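Side-chain contacts in protein BIM1 (Saccharomyces cerevisiae, PDB 4E61), which binds microtubules, particularly at their plus ends, and pairs into a dimer through the C-terminal EB1-like region described here: residues A11-T14 with K15-E18; I95-A98 with T99-F103. All blocks are in the same frame, centred on the assembly; numbering follows the deposited sequence.

How the interactions relate
Both interactions are local, each joining side chains one turn apart along a helix, and both lie in the C-terminal, EB1-like part of BIM1. Interaction 1 (11-18) sits toward the N-terminal end of the long helix 2-63, whereas interaction 2 (95-103) closes the C-terminal helix 84-101. They lie about 51 Å apart between centres and about 38 Å between nearest atoms, on opposite sides of the chain's centre. What they share is the second subunit: in interaction 1 two long helices meet through L13 and S16, and in interaction 2 the C-terminal helix packs on the long helices of both chains.

Interaction 1 of 2, residues A11-T14 with K15-E18; sequences AELT and KSQE
L13 O is gripped twice, by Q17 N at 3.0 Å and by S16 OG, also at 3.0 Å from L13 O. The amide follows the regular i to i+4 pattern, while the hydroxyl comes in more steeply, with a C=O...OG angle of 120°. That approach follows from a chi1 of 78°, which sets OG between the S16 backbone N and carbonyl carbon and folds it back over the preceding turn. The neighbouring helical bonds K15 N to A11 O and S16 N to E12 O are sound; E18 N to T14 O, at 3.2 Å, is weak. Outward from this backbone, the Q17 amide group lies obliquely across L13, NE2 4.1 Å from L13 CG, and OE1 approaches T14 CG2 to 3.8 Å. L13 and S16 are buried where the second subunit packs, S16 lying against S16 of that subunit. With an alanine in place of S16, L13 O would probably lose its hydroxyl donor, leaving the backbone N-H of Q17 as its clear partner. The hydroxyl thus turns its polarity back into its own helix, which probably helps a small polar residue sit in the dimer interface.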
loop_
_atom_site.group_PDB
_atom_site.type_symbol
_atom_site.label_atom_id
_atom_site.label_comp_id
_atom_site.label_asym_id
_atom_site.label_seq_id
_atom_site.Cartn_x
_atom_site.Cartn_y
_atom_site.Cartn_z
ATOM N N ALA A 11 -35.655 4.164 20.967
ATOM C CA ALA A 11 -35.357 4.718 19.656
ATOM C C ALA A 11 -33.865 5.061 19.557
ATOM O O ALA A 11 -33.244 4.726 18.557
ATOM C CB ALA A 11 -36.212 5.942 19.390
ATOM N N GLU A 12 -33.286 5.677 20.610
ATOM C CA GLU A 12 -31.859 6.007 20.707
ATOM C C GLU A 12 -31.026 4.725 20.649
ATOM O O GLU A 12 -29.976 4.700 19.996
ATOM C CB GLU A 12 -31.544 6.721 22.040
ATOM C CG GLU A 12 -32.037 8.159 22.154
ATOM C CD GLU A 12 -32.214 8.689 23.574
ATOM O OE1 GLU A 12 -31.246 8.622 24.368
ATOM O OE2 GLU A 12 -33.316 9.204 23.881
ATOM N N LEU A 13 -31.505 3.661 21.322
ATOM C CA LEU A 13 -30.805 2.382 21.373
ATOM C C LEU A 13 -30.761 1.688 20.010
ATOM O O LEU A 13 -29.677 1.276 19.588
ATOM C CB LEU A 13 -31.350 1.457 22.479
ATOM C CG LEU A 13 -30.761 0.022 22.538
ATOM C CD1 LEU A 13 -29.239 0.009 22.814
ATOM C CD2 LEU A 13 -31.523 -0.841 23.499
ATOM N N THR A 14 -31.927 1.588 19.311
ATOM C CA THR A 14 -31.963 0.952 17.992
ATOM C C THR A 14 -31.210 1.773 16.949
ATOM O O THR A 14 -30.590 1.197 16.058
ATOM C CB THR A 14 -33.364 0.461 17.577
ATOM O OG1 THR A 14 -34.124 1.543 17.094
ATOM C CG2 THR A 14 -34.105 -0.296 18.682
ATOM N N LYS A 15 -31.198 3.105 17.110
ATOM C CA LYS A 15 -30.440 3.998 16.238
ATOM C C LYS A 15 -28.953 3.789 16.481
ATOM O O LYS A 15 -28.202 3.796 15.512
ATOM C CB LYS A 15 -30.804 5.468 16.451
ATOM C CG LYS A 15 -30.570 6.303 15.194
ATOM C CD LYS A 15 -30.483 7.768 15.521
ATOM C CE LYS A 15 -30.205 8.629 14.312
ATOM N NZ LYS A 15 -29.910 10.036 14.708
ATOM N N SER A 16 -28.528 3.552 17.757
ATOM C CA SER A 16 -27.114 3.315 18.051
ATOM C C SER A 16 -26.628 1.922 17.600
ATOM O O SER A 16 -25.482 1.804 17.177
ATOM C CB SER A 16 -26.761 3.646 19.500
ATOM O OG SER A 16 -27.160 2.635 20.404
ATOM N N GLN A 17 -27.522 0.903 17.593
ATOM C CA GLN A 17 -27.231 -0.445 17.104
ATOM C C GLN A 17 -27.044 -0.433 15.571
ATOM O O GLN A 17 -26.342 -1.297 15.025
ATOM C CB GLN A 17 -28.344 -1.427 17.504
ATOM C CG GLN A 17 -28.358 -1.845 18.990
ATOM C CD GLN A 17 -29.696 -2.478 19.404
ATOM O OE1 GLN A 17 -30.772 -2.196 18.839
ATOM N NE2 GLN A 17 -29.675 -3.330 20.419
ATOM N N GLU A 18 -27.669 0.548 14.888
ATOM C CA GLU A 18 -27.589 0.755 13.441
ATOM C C GLU A 18 -26.267 1.422 13.092
ATOM O O GLU A 18 -25.703 1.118 12.044
ATOM C CB GLU A 18 -28.752 1.619 12.942
ATOM C CG GLU A 18 -30.074 0.882 12.819
ATOM C CD GLU A 18 -31.227 1.697 12.256
ATOM O OE1 GLU A 18 -31.058 2.920 12.042
ATOM O OE2 GLU A 18 -32.304 1.101 12.024
#

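Interaction 2 of 2, residues I95-A98 with T99-F103; sequences ILYA and TAEGF
I95-A98 and T99-E101 form the last turns of helix 84-101, and two good backbone bonds tie them together. A100 N donates to L96 O at 3.1 Å, and E101 N reaches Y97 O at 2.9 Å with an N-H...O angle of 157°. One residue on, G102 N to A98 O, the last of the i to i+4 bonds between the two segments, is stretched to a weak 3.4 Å. F103 N bonds to A100 O at 3.2 Å, an i to i+3 bond.

Among the side chains, Y97 and E101, one turn apart, make the main contact. The ring of Y97 reaches forward along the helix because its CG stands anti to the backbone N (chi1 -174°). E101 starts the same way, but its chain bends about the CB-CG bond, bringing the carboxylate to the phenol end of the ring. E101 OE1 lies 3.4 Å from Y97 CE2, and OE2 lies 3.1 Å from Y97 OH. Ring and carboxylate planes are 85° apart, and the two chains meet obliquely on the outer surface of the helix. Nearby, the A100 methyl lies against the Y97 carbonyl.

L96 turns to the other helix of its own chain, packing on L48, I51 and V55, while I95 meets I51 of the second subunit and A98 and T99 meet K47 of that subunit. Beyond these turns the F103 ring meets that of F45 of the same chain. The arrangement belongs to the EB1-like C-terminal region: a short helix folded back on a long coiled-coil helix and packed against both chains, consistent with the four-helix bundle of EB1-family dimers.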
loop_
_atom_site.group_PDB
_atom_site.type_symbol
_atom_site.label_atom_id
_atom_site.label_comp_id
_atom_site.label_asym_id
_atom_site.label_seq_id
_atom_site.Cartn_x
_atom_site.Cartn_y
_atom_site.Cartn_z
ATOM N N ILE A 95 19.137 4.559 -8.682
ATOM C CA ILE A 95 17.696 4.578 -8.439
ATOM C C ILE A 95 17.324 3.591 -7.317
ATOM O O ILE A 95 16.582 3.967 -6.415
ATOM C CB ILE A 95 16.807 4.414 -9.705
ATOM C CG1 ILE A 95 17.074 5.562 -10.707
ATOM C CG2 ILE A 95 15.301 4.379 -9.303
ATOM C CD1 ILE A 95 16.476 5.326 -12.181
ATOM N N LEU A 96 17.883 2.369 -7.346
ATOM C CA LEU A 96 17.656 1.326 -6.319
ATOM C C LEU A 96 18.147 1.736 -4.927
ATOM O O LEU A 96 17.474 1.444 -3.930
ATOM C CB LEU A 96 18.236 -0.071 -6.712
ATOM C CG LEU A 96 17.713 -0.719 -8.008
ATOM C CD1 LEU A 96 18.621 -1.825 -8.460
ATOM C CD2 LEU A 96 16.255 -1.163 -7.901
ATOM N N TYR A 97 19.312 2.391 -4.858
ATOM C CA TYR A 97 19.885 2.879 -3.594
ATOM C C TYR A 97 18.985 3.985 -2.990
ATOM O O TYR A 97 18.661 3.917 -1.808
ATOM C CB TYR A 97 21.369 3.326 -3.752
ATOM C CG TYR A 97 21.969 3.671 -2.409
ATOM C CD1 TYR A 97 22.419 2.671 -1.548
ATOM C CD2 TYR A 97 21.939 4.982 -1.927
ATOM C CE1 TYR A 97 22.853 2.969 -0.258
ATOM C CE2 TYR A 97 22.384 5.292 -0.645
ATOM C CZ TYR A 97 22.844 4.284 0.185
ATOM O OH TYR A 97 23.284 4.599 1.447
ATOM N N ALA A 98 18.524 4.952 -3.820
ATOM C CA ALA A 98 17.593 6.005 -3.400
ATOM C C ALA A 98 16.257 5.420 -2.873
ATOM O O ALA A 98 15.643 6.029 -2.006
ATOM C CB ALA A 98 17.333 6.975 -4.546
ATOM N N THR A 99 15.803 4.252 -3.397
ATOM C CA THR A 99 14.568 3.608 -2.934
ATOM C C THR A 99 14.780 2.960 -1.579
ATOM O O THR A 99 13.919 3.072 -0.711
ATOM C CB THR A 99 13.756 2.846 -4.039
ATOM O OG1 THR A 99 13.207 1.615 -3.576
ATOM C CG2 THR A 99 14.488 2.634 -5.301
ATOM N N ALA A 100 15.972 2.364 -1.371
ATOM C CA ALA A 100 16.411 1.765 -0.101
ATOM C C ALA A 100 16.516 2.851 0.975
ATOM O O ALA A 100 16.042 2.655 2.091
ATOM C CB ALA A 100 17.763 1.088 -0.280
ATOM N N GLU A 101 17.099 4.015 0.617
ATOM C CA GLU A 101 17.287 5.175 1.499
ATOM C C GLU A 101 15.970 5.770 2.088
ATOM O O GLU A 101 15.972 6.251 3.231
ATOM C CB GLU A 101 18.171 6.238 0.816
ATOM C CG GLU A 101 18.958 7.067 1.814
ATOM C CD GLU A 101 20.409 7.297 1.453
ATOM O OE1 GLU A 101 20.671 8.011 0.457
ATOM O OE2 GLU A 101 21.287 6.786 2.187
ATOM N N GLY A 102 14.874 5.668 1.337
ATOM C CA GLY A 102 13.569 6.157 1.770
ATOM C C GLY A 102 12.638 5.115 2.364
ATOM O O GLY A 102 11.425 5.327 2.385
ATOM N N PHE A 103 13.184 3.987 2.872
ATOM C CA PHE A 103 12.407 2.915 3.526
ATOM C C PHE A 103 12.082 3.277 4.999
ATOM O O PHE A 103 11.268 2.608 5.639
ATOM C CB PHE A 103 13.185 1.593 3.469
ATOM C CG PHE A 103 12.375 0.324 3.335
ATOM C CD1 PHE A 103 12.366 -0.390 2.142
ATOM C CD2 PHE A 103 11.704 -0.214 4.430
ATOM C CE1 PHE A 103 11.661 -1.592 2.032
ATOM C CE2 PHE A 103 10.987 -1.409 4.314
ATOM C CZ PHE A 103 10.978 -2.095 3.119
#